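Long-range contacts in acyl-CoA thioester hydrolase HI0827 (Haemophilus influenzae Rd KW20, PDB 3BJK), which probably hydrolyses the thioester bond of a broad range of acyl-coenzyme A substrates, working as a hexamer of hotdog-fold subunits assembled as a trimer of dimers: residues 31-36 and 70-75; 51-56 and 139-144; 90-95 and 131-136. The protein carries 1 engineered substitution. All coordinates share one frame; numbering follows the deposited sequence.

Contact 1: residues 31-36 and 70-75; sequences GDIFGG and KPISVG. With EDO (1,2-ethanediol), chain U.
Ile33 and Ile72 form the tight half of this contact, where two loop backbones cross, Ile33 facing Ile72. The N-H of Ile33 points almost straight at its acceptor: Ile33 N lies 2.9 Å from Ile72 O with an N-H...O angle of 178°. The donor approaches from above the carbonyl plane, 28° out of it. The reciprocal link is made through a water, which donates to Ile33 O and accepts from Ile72 N, lying 2.8 Å from Ile72 N, so one backbone link between Ile33 and Ile72 is direct and the other passes through water. The side chains of the same two residues cross obliquely. Ile33 sets CG1 anti to its carbonyl carbon (chi1 -65°) and thereby lays it against the Ile72 methyl CG2, with Ile33 CG1 3.7 Å from Ile72 CG2. Ile33 CD1 reaches Val74 CG2 more loosely, at 4.3 Å. Ala22 and Ile38 lie against both isoleucines.

In the hotdog fold a long helix is wrapped by a curved antiparallel sheet. Here residues 31-34 lead into that helix, 35-54, with Phe34 at its N-cap position, while residues 70-75 belong to the connection between strands 58-68 and 77-87. Phe34 packs on Ser40 of a second subunit and Met23 of a fourth.

The side with Gly31, Asp32 and Pro71 is looser and more exposed, although Val74 packs there on Ala29 of a third subunit. Asp32 and Pro71 lie alongside each other, pointing the same way, with Asp32 CG 4.0 Å from Pro71 CB; Asp32 OD2 accepts a hydrogen bond from Asn30. Gly31 O receives two donors: hydroxyl O2 of an ethanediol, probably from the crystallisation liquor, 2.7 Å from Gly31 O, and a water 3.1 Å from Gly31 O that also accepts from Val74 N.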
loop_
_atom_site.group_PDB
_atom_site.type_symbol
_atom_site.label_atom_id
_atom_site.label_comp_id
_atom_site.label_asym_id
_atom_site.label_seq_id
_atom_site.Cartn_x
_atom_site.Cartn_y
_atom_site.Cartn_z
ATOM N N GLY C 31 -15.719 0.222 -8.721
ATOM C CA GLY C 31 -16.068 -0.221 -7.372
ATOM C C GLY C 31 -15.878 -1.702 -7.140
ATOM O O GLY C 31 -15.916 -2.144 -6.005
ATOM N N ASP C 32 -15.606 -2.454 -8.203
ATOM C CA ASP C 32 -15.300 -3.876 -8.068
ATOM C C ASP C 32 -13.848 -4.046 -7.686
ATOM O O ASP C 32 -13.059 -3.105 -7.816
ATOM C CB ASP C 32 -15.549 -4.610 -9.380
ATOM C CG ASP C 32 -16.985 -4.512 -9.845
ATOM O OD1 ASP C 32 -17.891 -4.701 -9.029
ATOM O OD2 ASP C 32 -17.190 -4.250 -11.037
ATOM N N ILE C 33 -13.476 -5.243 -7.251
ATOM C CA ILE C 33 -12.030 -5.531 -7.044
ATOM C C ILE C 33 -11.194 -5.466 -8.364
ATOM O O ILE C 33 -11.533 -6.060 -9.364
ATOM C CB ILE C 33 -11.821 -6.873 -6.253
ATOM C CG1 ILE C 33 -12.401 -6.761 -4.809
ATOM C CG2 ILE C 33 -10.369 -7.325 -6.229
ATOM C CD1 ILE C 33 -11.754 -5.714 -3.820
ATOM N N PHE C 34 -10.101 -4.709 -8.312
ATOM C CA PHE C 34 -9.110 -4.632 -9.418
ATOM C C PHE C 34 -8.574 -6.020 -9.905
ATOM O O PHE C 34 -8.130 -6.825 -9.118
ATOM C CB PHE C 34 -7.951 -3.689 -8.940
ATOM C CG PHE C 34 -6.814 -3.584 -9.894
ATOM C CD1 PHE C 34 -7.049 -3.380 -11.269
ATOM C CD2 PHE C 34 -5.499 -3.606 -9.431
ATOM C CE1 PHE C 34 -5.962 -3.255 -12.195
ATOM C CE2 PHE C 34 -4.422 -3.464 -10.328
ATOM C CZ PHE C 34 -4.658 -3.286 -11.733
ATOM N N GLY C 35 -8.683 -6.293 -11.207
ATOM C CA GLY C 35 -8.164 -7.522 -11.844
ATOM C C GLY C 35 -6.716 -7.824 -11.489
ATOM O O GLY C 35 -6.347 -8.966 -11.317
ATOM N N GLY C 36 -5.907 -6.779 -11.369
ATOM C CA GLY C 36 -4.502 -6.885 -10.930
ATOM C C GLY C 36 -4.329 -7.521 -9.571
ATOM O O GLY C 36 -3.403 -8.294 -9.359
ATOM N N LYS C 70 -16.468 -13.520 -13.382
ATOM C CA LYS C 70 -17.390 -12.726 -12.608
ATOM C C LYS C 70 -16.588 -11.736 -11.794
ATOM O O LYS C 70 -15.448 -12.019 -11.408
ATOM C CB LYS C 70 -18.275 -13.630 -11.707
ATOM C CG LYS C 70 -19.200 -14.633 -12.471
ATOM C CD LYS C 70 -19.488 -15.927 -11.577
ATOM C CE LYS C 70 -20.052 -17.273 -12.292
ATOM N NZ LYS C 70 -19.108 -18.549 -12.172
ATOM N N PRO C 71 -17.175 -10.569 -11.514
ATOM C CA PRO C 71 -16.487 -9.623 -10.650
ATOM C C PRO C 71 -16.436 -10.037 -9.168
ATOM O O PRO C 71 -17.302 -10.780 -8.694
ATOM C CB PRO C 71 -17.290 -8.338 -10.826
ATOM C CG PRO C 71 -18.618 -8.745 -11.245
ATOM C CD PRO C 71 -18.479 -10.060 -11.977
ATOM N N ILE C 72 -15.441 -9.544 -8.453
ATOM C CA ILE C 72 -15.397 -9.683 -6.990
ATOM C C ILE C 72 -15.816 -8.399 -6.317
ATOM O O ILE C 72 -15.493 -7.322 -6.773
ATOM C CB ILE C 72 -13.948 -10.091 -6.494
ATOM C CG1 ILE C 72 -13.530 -11.420 -7.072
ATOM C CG2 ILE C 72 -13.890 -10.129 -4.958
ATOM C CD1 ILE C 72 -12.161 -11.817 -6.747
ATOM N N SER C 73 -16.573 -8.504 -5.231
ATOM C CA SER C 73 -17.045 -7.351 -4.492
ATOM C C SER C 73 -16.262 -7.158 -3.195
ATOM O O SER C 73 -15.815 -8.104 -2.570
ATOM C CB SER C 73 -18.518 -7.493 -4.135
ATOM O OG SER C 73 -19.283 -7.456 -5.322
ATOM N N VAL C 74 -16.178 -5.921 -2.758
ATOM C CA VAL C 74 -15.676 -5.617 -1.408
ATOM C C VAL C 74 -16.438 -6.425 -0.340
ATOM O O VAL C 74 -17.665 -6.465 -0.331
ATOM C CB VAL C 74 -15.774 -4.089 -1.091
ATOM C CG1 VAL C 74 -15.406 -3.799 0.349
ATOM C CG2 VAL C 74 -14.856 -3.327 -2.010
ATOM N N GLY C 75 -15.705 -7.026 0.582
ATOM C CA GLY C 75 -16.347 -7.780 1.649
ATOM C C GLY C 75 -16.567 -9.264 1.336
ATOM O O GLY C 75 -16.914 -10.005 2.255
HETATM C C1 EDO U . -15.412 0.456 -2.282
HETATM O O1 EDO U . -15.864 0.135 -0.954
HETATM C C2 EDO U . -16.592 0.518 -3.259
HETATM O O2 EDO U . -16.812 -0.724 -3.927
HETATM O O HOH W 1 -17.612 -4.017 -4.283
HETATM O O HOH W 2 -13.577 -7.881 -9.789
#

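Contact 2: residues 51-56 and 139-144; sequences KEIAHG and QELEKA. With EDO (1,2-ethanediol), chain S.
The last turn of helix 35-54 comes against the first turns of helix 139-148, closest where Ile53 CA stands 4.8 Å from Leu141 CA. The first helix ends in a Schellman motif: His55 takes positive phi (61°), Gly56 N donates to Lys51 O, and a weak bond runs from His55 N to Glu52 O. The imidazole reinforces this end, because His55 ND1 donates to Glu52 O at 3.0 Å, with the acceptor in the ring plane and the ring nitrogen nearly along the C=O axis.

The same carbonyl meets the second helix, Glu140 CB lying 3.4 Å from Glu52 O. Ile53 serves the apolar flank with two methyls: its CG2 lies 4.0 Å from Leu141 CD1, the side chains crossing at about a right angle, and its CD1 lies 3.9 Å from Ala144 CB. Cys84 of strand 77-87 touches both Ile53 and Ala144.

On the other flank Glu140 bends at chi2 (-94°), which turns its carboxylate across the Glu52 side chain, so that Glu140 OE1 is 3.7 Å from Glu52 CB. The two carboxylate planes are 24° apart, and Glu52 OE1 is 4.1 Å from Glu140 OE1. Lys101 of a neighbouring subunit forms salt bridges with OE2 of both glutamates, and Arg19 of that subunit adds another to Glu52. An ethanediol, probably from the crystallisation liquor, donates to both Glu52 oxygens. Two like charges this close would tend to raise each other's pKa, but the lysine and arginine probably offset that, so the acidic pair probably stays charged and helps to hold the adjoining subunit.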
loop_
_atom_site.group_PDB
_atom_site.type_symbol
_atom_site.label_atom_id
_atom_site.label_comp_id
_atom_site.label_asym_id
_atom_site.label_seq_id
_atom_site.Cartn_x
_atom_site.Cartn_y
_atom_site.Cartn_z
ATOM N N LYS C 51 6.176 -24.062 -4.702
ATOM C CA LYS C 51 7.303 -24.180 -3.801
ATOM C C LYS C 51 7.205 -25.449 -2.952
ATOM O O LYS C 51 8.209 -26.029 -2.608
ATOM C CB LYS C 51 7.399 -22.957 -2.876
ATOM C CG LYS C 51 7.699 -21.697 -3.615
ATOM C CD LYS C 51 7.516 -20.542 -2.758
ATOM C CE LYS C 51 7.417 -19.249 -3.506
ATOM N NZ LYS C 51 6.685 -18.328 -2.616
ATOM N N GLU C 52 5.972 -25.820 -2.573
ATOM C CA GLU C 52 5.754 -27.017 -1.782
ATOM C C GLU C 52 6.298 -28.270 -2.551
ATOM O O GLU C 52 7.070 -29.059 -2.031
ATOM C CB GLU C 52 4.279 -27.158 -1.399
ATOM C CG GLU C 52 3.858 -26.309 -0.189
ATOM C CD GLU C 52 2.336 -26.222 -0.011
ATOM O OE1 GLU C 52 1.564 -26.432 -0.992
ATOM O OE2 GLU C 52 1.923 -25.921 1.122
ATOM N N ILE C 53 5.915 -28.370 -3.807
ATOM C CA ILE C 53 6.270 -29.463 -4.700
ATOM C C ILE C 53 7.765 -29.435 -5.038
ATOM O O ILE C 53 8.417 -30.471 -5.045
ATOM C CB ILE C 53 5.388 -29.388 -6.002
ATOM C CG1 ILE C 53 3.927 -29.692 -5.641
ATOM C CG2 ILE C 53 5.914 -30.317 -7.166
ATOM C CD1 ILE C 53 3.016 -29.506 -6.780
ATOM N N ALA C 54 8.276 -28.243 -5.311
ATOM C CA ALA C 54 9.670 -28.045 -5.715
ATOM C C ALA C 54 10.648 -28.144 -4.560
ATOM O O ALA C 54 11.858 -28.257 -4.797
ATOM C CB ALA C 54 9.820 -26.660 -6.404
ATOM N N HIS C 55 10.135 -28.099 -3.324
ATOM C CA HIS C 55 10.950 -28.127 -2.102
ATOM C C HIS C 55 11.887 -26.918 -2.064
ATOM O O HIS C 55 13.043 -27.029 -1.702
ATOM C CB HIS C 55 11.712 -29.455 -1.964
ATOM C CG HIS C 55 10.911 -30.544 -1.312
ATOM N ND1 HIS C 55 9.528 -30.531 -1.268
ATOM C CD2 HIS C 55 11.294 -31.689 -0.696
ATOM C CE1 HIS C 55 9.100 -31.603 -0.621
ATOM N NE2 HIS C 55 10.150 -32.326 -0.273
ATOM N N GLY C 56 11.381 -25.754 -2.482
ATOM C CA GLY C 56 12.176 -24.551 -2.479
ATOM C C GLY C 56 11.723 -23.493 -3.449
ATOM O O GLY C 56 10.582 -23.529 -3.927
ATOM N N GLN C 139 7.230 -35.970 -0.506
ATOM C CA GLN C 139 5.812 -36.260 -0.310
ATOM C C GLN C 139 4.868 -35.305 -1.047
ATOM O O GLN C 139 3.801 -35.703 -1.519
ATOM C CB GLN C 139 5.483 -36.179 1.161
ATOM C CG GLN C 139 6.097 -37.272 1.976
ATOM C CD GLN C 139 5.543 -37.280 3.380
ATOM O OE1 GLN C 139 5.047 -36.253 3.882
ATOM N NE2 GLN C 139 5.595 -38.427 4.009
ATOM N N GLU C 140 5.243 -34.038 -1.109
ATOM C CA GLU C 140 4.406 -33.066 -1.770
ATOM C C GLU C 140 4.326 -33.391 -3.268
ATOM O O GLU C 140 3.246 -33.325 -3.855
ATOM C CB GLU C 140 4.914 -31.653 -1.486
ATOM C CG GLU C 140 4.796 -31.260 0.030
ATOM C CD GLU C 140 3.489 -30.491 0.411
ATOM O OE1 GLU C 140 2.574 -30.337 -0.454
ATOM O OE2 GLU C 140 3.400 -30.007 1.579
ATOM N N LEU C 141 5.459 -33.764 -3.866
ATOM C CA LEU C 141 5.504 -34.201 -5.280
ATOM C C LEU C 141 4.721 -35.491 -5.474
ATOM O O LEU C 141 3.921 -35.599 -6.396
ATOM C CB LEU C 141 6.951 -34.408 -5.738
ATOM C CG LEU C 141 7.232 -34.992 -7.135
ATOM C CD1 LEU C 141 6.633 -34.095 -8.236
ATOM C CD2 LEU C 141 8.745 -35.204 -7.358
ATOM N N GLU C 142 4.969 -36.458 -4.588
ATOM C CA GLU C 142 4.248 -37.738 -4.563
ATOM C C GLU C 142 2.721 -37.541 -4.652
ATOM O O GLU C 142 2.089 -38.139 -5.515
ATOM C CB GLU C 142 4.624 -38.552 -3.294
ATOM C CG GLU C 142 5.045 -39.987 -3.525
ATOM C CD GLU C 142 5.242 -40.791 -2.205
ATOM O OE1 GLU C 142 5.447 -40.198 -1.106
ATOM O OE2 GLU C 142 5.190 -42.043 -2.274
ATOM N N LYS C 143 2.154 -36.711 -3.771
ATOM C CA LYS C 143 0.711 -36.368 -3.770
ATOM C C LYS C 143 0.173 -35.792 -5.118
ATOM O O LYS C 143 -0.887 -36.203 -5.619
ATOM C CB LYS C 143 0.414 -35.319 -2.679
ATOM C CG LYS C 143 0.188 -35.846 -1.273
ATOM C CD LYS C 143 -0.303 -34.706 -0.326
ATOM C CE LYS C 143 -0.920 -35.278 0.996
ATOM N NZ LYS C 143 -1.979 -34.353 1.522
ATOM N N ALA C 144 0.897 -34.822 -5.666
ATOM C CA ALA C 144 0.587 -34.252 -6.989
ATOM C C ALA C 144 0.621 -35.283 -8.116
ATOM O O ALA C 144 -0.284 -35.317 -8.949
ATOM C CB ALA C 144 1.558 -33.114 -7.318
HETATM C C1 EDO S . -1.866 -26.666 0.769
HETATM O O1 EDO S . -0.608 -27.325 1.049
HETATM C C2 EDO S . -1.897 -26.107 -0.657
HETATM O O2 EDO S . -0.955 -25.062 -0.904
#

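Contact 3: residues 90-95 and 131-136; sequences SSIKIK and RTIPRE
The antiparallel sheet of the hotdog fold is met here at the start of one of its inner strands, 91-101, by the chain that has left strand 111-123 and is on its way to helix 139-148. Strand 91-101 is held between neighbours 77-87 and 111-123, and the chain there is bonded to the latter through its backbone, Ser90, just before the strand, with Ala123 and Ile92 with Phe121. Residues 131-136 thus lie across the end of the sheet and add apolar cover without joining it as another strand; Ser90 and Thr132 mark the nearest backbone approach, 5.0 Å from CA to CA.

Ile133 supplies most of that cover. Its CB points at the strand, CG1 is anti to the carbonyl carbon (chi1 -66°), and chi2 of 167° stretches the chain so that the tip, CD1, goes deepest. This methyl settles by the peptide between Ser90 and Ser91, with Ile133 CD1 3.6 Å from Ser90 O, and there meets the extended CG1-CD1 arm of Ile92. The two isoleucines cross obliquely, Ile92 CG1 being 3.8 Å from Ile133 CD1 and Ile92 CD1 3.9 Å from the same methyl. Ile92 also packs against Cys84, Ala50 and Ala54, while Ile133 rests on Val87 and Ala123, so the pair links the loop to the sheet and to the central helix.

The CB of Arg131 points away from the strand, and its guanidinium hydrogen-bonds to three backbone carbonyls: NE to Val124 O, NH1 to Ala54 O and NH2 to Arg57 O. That grip probably helps fix the position of its own backbone, whose carbonyl abuts the strand: Arg131 O lies 3.3 Å from Ser90 CB, a close carbon-to-oxygen touch.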
loop_
_atom_site.group_PDB
_atom_site.type_symbol
_atom_site.label_atom_id
_atom_site.label_comp_id
_atom_site.label_asym_id
_atom_site.label_seq_id
_atom_site.Cartn_x
_atom_site.Cartn_y
_atom_site.Cartn_z
ATOM N N SER C 90 12.052 -29.484 -13.922
ATOM C CA SER C 90 12.133 -28.256 -13.158
ATOM C C SER C 90 10.808 -27.480 -13.164
ATOM O O SER C 90 10.551 -26.650 -12.279
ATOM C CB SER C 90 13.271 -27.387 -13.716
ATOM O OG SER C 90 13.050 -27.049 -15.100
ATOM N N SER C 91 9.941 -27.757 -14.135
ATOM C CA SER C 91 8.690 -26.942 -14.268
ATOM C C SER C 91 7.488 -27.563 -13.511
ATOM O O SER C 91 7.403 -28.790 -13.300
ATOM C CB SER C 91 8.319 -26.759 -15.732
ATOM O OG SER C 91 8.077 -28.018 -16.310
ATOM N N ILE C 92 6.560 -26.711 -13.098
ATOM C CA ILE C 92 5.361 -27.133 -12.435
ATOM C C ILE C 92 4.207 -26.330 -13.027
ATOM O O ILE C 92 4.227 -25.105 -12.991
ATOM C CB ILE C 92 5.447 -26.814 -10.930
ATOM C CG1 ILE C 92 6.659 -27.507 -10.339
ATOM C CG2 ILE C 92 4.217 -27.277 -10.200
ATOM C CD1 ILE C 92 7.183 -26.873 -9.174
ATOM N N LYS C 93 3.196 -27.019 -13.530
ATOM C CA LYS C 93 2.053 -26.352 -14.191
ATOM C C LYS C 93 0.865 -26.501 -13.220
ATOM O O LYS C 93 0.590 -27.610 -12.755
ATOM C CB LYS C 93 1.837 -27.046 -15.539
ATOM C CG LYS C 93 0.704 -26.547 -16.443
ATOM C CD LYS C 93 0.705 -27.319 -17.764
ATOM C CE LYS C 93 -0.348 -26.766 -18.706
ATOM N NZ LYS C 93 -0.581 -27.596 -19.911
ATOM N N ILE C 94 0.195 -25.396 -12.885
ATOM C CA ILE C 94 -0.819 -25.410 -11.860
ATOM C C ILE C 94 -2.031 -24.662 -12.420
ATOM O O ILE C 94 -1.886 -23.546 -12.899
ATOM C CB ILE C 94 -0.357 -24.773 -10.516
ATOM C CG1 ILE C 94 0.701 -25.646 -9.861
ATOM C CG2 ILE C 94 -1.580 -24.586 -9.578
ATOM C CD1 ILE C 94 1.426 -25.072 -8.805
ATOM N N LYS C 95 -3.199 -25.294 -12.394
ATOM C CA LYS C 95 -4.466 -24.557 -12.626
ATOM C C LYS C 95 -4.985 -23.951 -11.307
ATOM O O LYS C 95 -5.134 -24.661 -10.287
ATOM C CB LYS C 95 -5.502 -25.459 -13.254
ATOM C CG LYS C 95 -6.782 -24.697 -13.766
ATOM C CD LYS C 95 -7.808 -25.688 -14.186
ATOM C CE LYS C 95 -9.025 -25.020 -14.856
ATOM N NZ LYS C 95 -9.104 -23.614 -14.542
ATOM N N ARG C 131 16.771 -25.348 -11.478
ATOM C CA ARG C 131 17.199 -26.474 -10.660
ATOM C C ARG C 131 16.217 -27.618 -10.699
ATOM O O ARG C 131 15.032 -27.424 -10.918
ATOM C CB ARG C 131 17.480 -26.045 -9.212
ATOM C CG ARG C 131 16.278 -25.583 -8.468
ATOM C CD ARG C 131 16.480 -25.517 -6.920
ATOM N NE ARG C 131 15.185 -25.107 -6.358
ATOM C CZ ARG C 131 14.282 -25.912 -5.775
ATOM N NH1 ARG C 131 14.489 -27.204 -5.589
ATOM N NH2 ARG C 131 13.136 -25.404 -5.375
ATOM N N THR C 132 16.737 -28.813 -10.452
ATOM C CA THR C 132 15.978 -30.045 -10.596
ATOM C C THR C 132 15.123 -30.282 -9.373
ATOM O O THR C 132 15.617 -30.270 -8.270
ATOM C CB THR C 132 16.913 -31.228 -10.770
ATOM O OG1 THR C 132 17.668 -31.047 -11.983
ATOM C CG2 THR C 132 16.129 -32.543 -10.841
ATOM N N ILE C 133 13.829 -30.492 -9.580
ATOM C CA ILE C 133 12.935 -30.807 -8.474
ATOM C C ILE C 133 13.358 -32.135 -7.841
ATOM O O ILE C 133 13.511 -33.119 -8.556
ATOM C CB ILE C 133 11.493 -30.888 -8.967
ATOM C CG1 ILE C 133 11.040 -29.489 -9.449
ATOM C CG2 ILE C 133 10.575 -31.374 -7.860
ATOM C CD1 ILE C 133 9.828 -29.518 -10.199
ATOM N N PRO C 134 13.558 -32.159 -6.499
ATOM C CA PRO C 134 13.958 -33.406 -5.853
ATOM C C PRO C 134 12.848 -34.435 -5.931
ATOM O O PRO C 134 11.714 -34.146 -5.572
ATOM C CB PRO C 134 14.241 -33.004 -4.388
ATOM C CG PRO C 134 13.516 -31.780 -4.165
ATOM C CD PRO C 134 13.412 -31.070 -5.517
ATOM N N ARG C 135 13.191 -35.630 -6.395
ATOM C CA ARG C 135 12.219 -36.690 -6.642
ATOM C C ARG C 135 12.172 -37.691 -5.493
ATOM O O ARG C 135 11.149 -38.314 -5.258
ATOM C CB ARG C 135 12.578 -37.416 -7.932
ATOM C CG ARG C 135 12.560 -36.540 -9.147
ATOM C CD ARG C 135 11.216 -36.608 -9.805
ATOM N NE ARG C 135 10.894 -35.394 -10.526
ATOM C CZ ARG C 135 9.797 -35.243 -11.259
ATOM N NH1 ARG C 135 8.889 -36.214 -11.356
ATOM N NH2 ARG C 135 9.592 -34.091 -11.876
ATOM N N GLU C 136 13.296 -37.838 -4.798
ATOM C CA GLU C 136 13.423 -38.720 -3.637
ATOM C C GLU C 136 12.977 -38.024 -2.326
ATOM O O GLU C 136 13.312 -36.863 -2.075
ATOM C CB GLU C 136 14.884 -39.243 -3.553
ATOM C CG GLU C 136 15.966 -38.285 -2.934
ATOM C CD GLU C 136 15.972 -36.808 -3.500
ATOM O OE1 GLU C 136 15.593 -36.518 -4.738
ATOM O OE2 GLU C 136 16.363 -35.910 -2.667
#

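Contacts 1 and 2 sit at opposite ends of helix 35-54, their centres about 32 Å apart and their nearest atoms about 16 Å, their segments alternating along the chain. Contact 3 lies with contact 2 across the chain's centre from contact 1; contacts 1 and 3 are also about 32 Å apart between centres, with nearest atoms about 11 Å. The centre of contact 3 is about 8 Å from that of contact 2, inside whose loop it is nested. A hydrogen bond joins them, Arg131 NH1 being 2.9 Å from Ala54 O. Contacts 1 and 2 both face other subunits, whereas no other chain of the hexamer touches contact 3. The ethanediols do not by themselves locate the thioesterase site.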